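Local coordinates for protein methylmalonyl-CoA carboxyltransferase 12S subunit (Propionibacterium freudenreichii, PDB 1ON3) that transfers the carboxyl group of methylmalonyl-CoA to the biotin of the 1.3S subunit, as the hexameric core of the transcarboxylase complex, at residues Lys197-Ile202 and Val216-Leu221; Ala172-Pro177 and Asp190-Thr195. All coordinates share one frame; numbering follows the deposited sequence.

Interaction 1 of 2, residues Lys197-Ile202 and Val216-Leu221; sequences KAHMFI and VTADEL. With DXX (methylmalonic acid), chain U.
His199 and Asp219 make the polar link between the short strand and the helix start. His199 NE2 donates to Asp219 OD1 over 2.7 Å, and the N-H...O angle is 160°. The oxygen lies close to the imidazole plane and accepts with its anti lone pair, on the side away from OD2. Ring and carboxylate planes are turned 56° apart. His199 CG stands anti to its own carbonyl carbon (chi1 -64°), and the ring meets the helix edge-on, through NE2 and CD2. At the same edge CD2 lies 3.5 Å from Ala218 O. CD2 is also 4.0 Å from Ala218 CB. An alanine at His199 would probably leave Asp219 OD1 without this N-H partner and open a gap beside Ala218. The bond helps to fix the rotation of the imidazole.

The apolar half of the contact lies two residues on. Phe201 CD2 meets Leu221 CD2 at 4.1 Å, and the two side chains are set nearly perpendicular. The CE2 corner of the same ring comes to 4.4 Å from Ala218 CB. Leu221 also packs on Pro205 and Ile208 of helix 205-212, and Glu380 of the second subunit touches both Phe201 and Leu221.

Behind these residues the helix start is held by a capping box. Glu220 N donates to Thr217 OG1 at 3.0 Å, and Thr217 N donates back to Glu220 OE1 at 3.0 Å. Just past Phe201, Ile202 O lies 3.3 Å from CB of the bound methylmalonic acid. The contact thus joins a capped helix N-terminus to a strand that leads into the methylmalonic acid pocket, at a subunit interface of the carboxyltransferase hexamer.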
loop_
_atom_site.group_PDB
_atom_site.type_symbol
_atom_site.label_atom_id
_atom_site.label_comp_id
_atom_site.label_asym_id
_atom_site.label_seq_id
_atom_site.Cartn_x
_atom_site.Cartn_y
_atom_site.Cartn_z
ATOM N N LYS E 197 -9.246 22.924 -42.460
ATOM C CA LYS E 197 -9.731 24.289 -42.309
ATOM C C LYS E 197 -9.073 24.914 -41.079
ATOM O O LYS E 197 -9.180 26.112 -40.844
ATOM C CB LYS E 197 -11.253 24.300 -42.141
ATOM C CG LYS E 197 -12.025 23.922 -43.397
ATOM C CD LYS E 197 -11.776 24.926 -44.521
ATOM C CE LYS E 197 -12.704 24.662 -45.701
ATOM N NZ LYS E 197 -12.587 23.251 -46.184
ATOM N N ALA E 198 -8.378 24.092 -40.304
ATOM C CA ALA E 198 -7.732 24.564 -39.082
ATOM C C ALA E 198 -6.322 25.101 -39.256
ATOM O O ALA E 198 -5.660 24.841 -40.256
ATOM C CB ALA E 198 -7.720 23.440 -38.031
ATOM N N HIS E 199 -5.887 25.882 -38.271
ATOM C CA HIS E 199 -4.538 26.430 -38.241
ATOM C C HIS E 199 -4.100 26.481 -36.784
ATOM O O HIS E 199 -4.903 26.737 -35.883
ATOM C CB HIS E 199 -4.478 27.820 -38.891
ATOM C CG HIS E 199 -4.809 27.805 -40.351
ATOM N ND1 HIS E 199 -6.100 27.929 -40.821
ATOM C CD2 HIS E 199 -4.033 27.583 -41.439
ATOM C CE1 HIS E 199 -6.105 27.778 -42.135
ATOM N NE2 HIS E 199 -4.863 27.565 -42.535
ATOM N N MET E 200 -2.824 26.216 -36.555
ATOM C CA MET E 200 -2.282 26.196 -35.208
ATOM C C MET E 200 -0.849 26.724 -35.246
ATOM O O MET E 200 -0.092 26.404 -36.156
ATOM C CB MET E 200 -2.307 24.747 -34.697
ATOM C CG MET E 200 -1.723 24.514 -33.326
ATOM S SD MET E 200 -2.255 22.890 -32.680
ATOM C CE MET E 200 -1.201 21.754 -33.618
ATOM N N PHE E 201 -0.486 27.549 -34.270
ATOM C CA PHE E 201 0.868 28.092 -34.205
ATOM C C PHE E 201 1.086 28.858 -32.907
ATOM O O PHE E 201 0.129 29.327 -32.280
ATOM C CB PHE E 201 1.157 28.989 -35.419
ATOM C CG PHE E 201 0.035 29.924 -35.776
ATOM C CD1 PHE E 201 -0.358 30.936 -34.901
ATOM C CD2 PHE E 201 -0.632 29.787 -36.991
ATOM C CE1 PHE E 201 -1.404 31.802 -35.234
ATOM C CE2 PHE E 201 -1.677 30.644 -37.336
ATOM C CZ PHE E 201 -2.067 31.654 -36.457
ATOM N N ILE E 202 2.338 28.945 -32.483
ATOM C CA ILE E 202 2.651 29.663 -31.254
ATOM C C ILE E 202 2.715 31.147 -31.598
ATOM O O ILE E 202 2.177 31.980 -30.876
ATOM C CB ILE E 202 3.996 29.199 -30.650
ATOM C CG1 ILE E 202 3.837 27.787 -30.062
ATOM C CG2 ILE E 202 4.450 30.169 -29.566
ATOM C CD1 ILE E 202 2.581 27.627 -29.178
ATOM N N VAL E 216 5.313 34.119 -44.915
ATOM C CA VAL E 216 4.678 32.818 -44.924
ATOM C C VAL E 216 3.194 33.026 -44.661
ATOM O O VAL E 216 2.800 33.992 -44.008
ATOM C CB VAL E 216 5.308 31.904 -43.833
ATOM C CG1 VAL E 216 5.000 32.456 -42.441
ATOM C CG2 VAL E 216 4.810 30.480 -43.981
ATOM N N THR E 217 2.370 32.137 -45.194
ATOM C CA THR E 217 0.931 32.224 -44.995
ATOM C C THR E 217 0.564 31.376 -43.781
ATOM O O THR E 217 1.367 30.561 -43.324
ATOM C CB THR E 217 0.170 31.696 -46.227
ATOM O OG1 THR E 217 0.557 30.339 -46.480
ATOM C CG2 THR E 217 0.482 32.549 -47.457
ATOM N N ALA E 218 -0.634 31.571 -43.245
ATOM C CA ALA E 218 -1.054 30.783 -42.096
ATOM C C ALA E 218 -1.050 29.312 -42.511
ATOM O O ALA E 218 -0.679 28.428 -41.735
ATOM C CB ALA E 218 -2.445 31.202 -41.652
ATOM N N ASP E 219 -1.445 29.063 -43.754
ATOM C CA ASP E 219 -1.506 27.708 -44.270
ATOM C C ASP E 219 -0.129 27.063 -44.371
ATOM O O ASP E 219 0.049 25.905 -44.002
ATOM C CB ASP E 219 -2.190 27.705 -45.637
ATOM C CG ASP E 219 -3.217 26.595 -45.764
ATOM O OD1 ASP E 219 -4.187 26.589 -44.975
ATOM O OD2 ASP E 219 -3.052 25.730 -46.649
ATOM N N GLU E 220 0.848 27.810 -44.869
ATOM C CA GLU E 220 2.197 27.282 -44.990
ATOM C C GLU E 220 2.795 27.121 -43.601
ATOM O O GLU E 220 3.495 26.152 -43.315
ATOM C CB GLU E 220 3.092 28.236 -45.772
ATOM C CG GLU E 220 2.692 28.509 -47.199
ATOM C CD GLU E 220 3.636 29.502 -47.853
ATOM O OE1 GLU E 220 3.781 30.620 -47.315
ATOM O OE2 GLU E 220 4.238 29.164 -48.896
ATOM N N LEU E 221 2.504 28.087 -42.739
ATOM C CA LEU E 221 3.039 28.090 -41.382
ATOM C C LEU E 221 2.457 27.044 -40.435
ATOM O O LEU E 221 3.200 26.279 -39.812
ATOM C CB LEU E 221 2.851 29.474 -40.762
ATOM C CG LEU E 221 3.357 29.632 -39.326
ATOM C CD1 LEU E 221 4.870 29.554 -39.295
ATOM C CD2 LEU E 221 2.884 30.956 -38.768
HETATM C C1 DXX U . 1.674 36.615 -30.003
HETATM O O1 DXX U . 0.939 37.596 -29.517
HETATM C CA DXX U . 1.089 35.609 -30.366
HETATM C CB DXX U . 1.165 34.734 -29.280
HETATM C C DXX U . 0.433 35.251 -31.592
HETATM O O DXX U . 1.062 35.665 -32.589
HETATM O O2 DXX U . -0.626 34.598 -31.661
#

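Interaction 2 of 2, residues Ala172-Pro177 and Asp190-Thr195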
loop_
_atom_site.group_PDB
_atom_site.type_symbol
_atom_site.label_atom_id
_atom_site.label_comp_id
_atom_site.label_asym_id
_atom_site.label_seq_id
_atom_site.Cartn_x
_atom_site.Cartn_y
_atom_site.Cartn_z
ATOM N N ALA E 172 -7.652 15.660 -28.919
ATOM C CA ALA E 172 -7.901 17.030 -29.317
ATOM C C ALA E 172 -8.248 17.067 -30.796
ATOM O O ALA E 172 -7.614 16.388 -31.609
ATOM C CB ALA E 172 -6.675 17.873 -29.054
ATOM N N ILE E 173 -9.265 17.844 -31.143
ATOM C CA ILE E 173 -9.641 18.007 -32.546
ATOM C C ILE E 173 -9.578 19.504 -32.841
ATOM O O ILE E 173 -10.368 20.275 -32.291
ATOM C CB ILE E 173 -11.085 17.508 -32.840
ATOM C CG1 ILE E 173 -11.239 16.039 -32.454
ATOM C CG2 ILE E 173 -11.393 17.653 -34.324
ATOM C CD1 ILE E 173 -11.947 15.834 -31.124
ATOM N N ILE E 174 -8.617 19.915 -33.667
ATOM C CA ILE E 174 -8.473 21.320 -34.031
ATOM C C ILE E 174 -9.314 21.489 -35.283
ATOM O O ILE E 174 -8.994 20.917 -36.332
ATOM C CB ILE E 174 -7.014 21.705 -34.390
ATOM C CG1 ILE E 174 -6.015 20.991 -33.482
ATOM C CG2 ILE E 174 -6.869 23.235 -34.295
ATOM C CD1 ILE E 174 -6.138 21.303 -32.037
ATOM N N ALA E 175 -10.378 22.281 -35.179
ATOM C CA ALA E 175 -11.294 22.461 -36.300
ATOM C C ALA E 175 -11.503 23.916 -36.705
ATOM O O ALA E 175 -12.512 24.259 -37.326
ATOM C CB ALA E 175 -12.635 21.816 -35.956
ATOM N N GLY E 176 -10.541 24.748 -36.342
ATOM C CA GLY E 176 -10.577 26.159 -36.665
ATOM C C GLY E 176 -9.248 26.719 -36.216
ATOM O O GLY E 176 -8.259 25.973 -36.131
ATOM N N PRO E 177 -9.171 28.027 -35.924
ATOM C CA PRO E 177 -7.893 28.579 -35.480
ATOM C C PRO E 177 -7.556 28.074 -34.081
ATOM O O PRO E 177 -8.431 27.628 -33.335
ATOM C CB PRO E 177 -8.148 30.089 -35.453
ATOM C CG PRO E 177 -9.218 30.281 -36.458
ATOM C CD PRO E 177 -10.129 29.104 -36.218
ATOM N N ASP E 190 -3.288 13.432 -25.802
ATOM C CA ASP E 190 -2.555 12.325 -26.426
ATOM C C ASP E 190 -2.506 12.332 -27.944
ATOM O O ASP E 190 -1.469 12.008 -28.530
ATOM C CB ASP E 190 -3.121 11.000 -25.949
ATOM C CG ASP E 190 -3.050 10.864 -24.451
ATOM O OD1 ASP E 190 -4.110 10.677 -23.830
ATOM O OD2 ASP E 190 -1.932 10.962 -23.899
ATOM N N PHE E 191 -3.629 12.672 -28.575
ATOM C CA PHE E 191 -3.714 12.710 -30.025
ATOM C C PHE E 191 -4.348 13.975 -30.546
ATOM O O PHE E 191 -5.369 14.417 -30.022
ATOM C CB PHE E 191 -4.535 11.539 -30.559
ATOM C CG PHE E 191 -3.956 10.204 -30.223
ATOM C CD1 PHE E 191 -4.367 9.518 -29.085
ATOM C CD2 PHE E 191 -2.961 9.660 -31.011
ATOM C CE1 PHE E 191 -3.780 8.291 -28.736
ATOM C CE2 PHE E 191 -2.370 8.447 -30.674
ATOM C CZ PHE E 191 -2.782 7.763 -29.534
ATOM N N ILE E 192 -3.741 14.553 -31.580
ATOM C CA ILE E 192 -4.307 15.744 -32.204
ATOM C C ILE E 192 -4.815 15.413 -33.605
ATOM O O ILE E 192 -4.046 14.924 -34.436
ATOM C CB ILE E 192 -3.277 16.882 -32.359
ATOM C CG1 ILE E 192 -2.791 17.347 -30.984
ATOM C CG2 ILE E 192 -3.924 18.048 -33.122
ATOM C CD1 ILE E 192 -1.649 18.376 -31.064
ATOM N N ILE E 193 -6.108 15.657 -33.847
ATOM C CA ILE E 193 -6.727 15.458 -35.159
ATOM C C ILE E 193 -6.961 16.882 -35.629
ATOM O O ILE E 193 -7.615 17.652 -34.937
ATOM C CB ILE E 193 -8.104 14.766 -35.075
ATOM C CG1 ILE E 193 -7.946 13.352 -34.514
ATOM C CG2 ILE E 193 -8.728 14.680 -36.461
ATOM C CD1 ILE E 193 -9.259 12.789 -33.979
ATOM N N MET E 194 -6.427 17.223 -36.796
ATOM C CA MET E 194 -6.537 18.573 -37.331
ATOM C C MET E 194 -7.206 18.573 -38.703
ATOM O O MET E 194 -6.786 17.832 -39.591
ATOM C CB MET E 194 -5.125 19.151 -37.430
ATOM C CG MET E 194 -5.032 20.634 -37.443
ATOM S SD MET E 194 -3.322 21.195 -37.251
ATOM C CE MET E 194 -3.557 22.856 -37.919
ATOM N N THR E 195 -8.237 19.404 -38.892
ATOM C CA THR E 195 -8.916 19.458 -40.189
ATOM C C THR E 195 -8.162 20.393 -41.130
ATOM O O THR E 195 -7.301 21.167 -40.693
ATOM C CB THR E 195 -10.349 19.992 -40.078
ATOM O OG1 THR E 195 -10.302 21.399 -39.811
ATOM C CG2 THR E 195 -11.109 19.275 -38.970
HETATM O O HOH W 1 -12.891 22.330 -39.389
#
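Ala172 N donates to Phe191 O at 2.8 Å, in a nearly straight bond. It opens a ladder of four backbone bonds between two parallel strands of the crotonase-like carboxyltransferase core. Ile193 N then binds Ala172 O, and Ile174 N binds Ile193 O, each at 2.8 Å. Thr195 N closes the ladder on Ile174 O at a longer 3.1 Å. The short strand axes differ in direction by 18°. Three CA-H...O contacts lie between the bonds, among them Ile173 CA to Ile193 O at 3.2 Å.

One face of the pair carries Ala172, Ile174, Ile192 and Met194. Ile174 CG1 packs on Ile192 CG2 at 3.6 Å, and Ile174 CB meets Met194 CG. Pro186 of helix 184-188 covers Ala172, Ile174 and Ile192 here. On the other face Ile173 and Ile193 run alongside each other, CG1 of Ile173 against CD1 of Ile193. Helix 241-253 adds Ala244 on Ile173 and Asp241 on Ala175 and Thr195. Pro177, beyond the turn at Gly176, touches bound methylmalonyl-CoA. At the last pair a water bridges the strands, 2.8 Å from Ala175 O and 2.8 Å from Thr195 OG1.

In the fold
Interaction 2 is wholly buried, while interaction 1 is partly buried and lies farther from the chain centre, beside the second subunit. Their centres are 13 Å apart, and interaction 2 comes entirely earlier in the chain. Strand 191-195 is followed, after a short loop, by strand 199-201, which pairs with strand 177-179 in a separate small sheet. The two contacts meet where His199 N and Gly176 O form a probable hydrogen bond at 3.2 Å. Ala198 CB also packs against Ile174 O. In the large sheet, backbone bonds and aliphatic side chains hold the strands together. Near the ligand pocket, a histidine-carboxylate hydrogen bond and an aromatic-leucine contact join strand to helix.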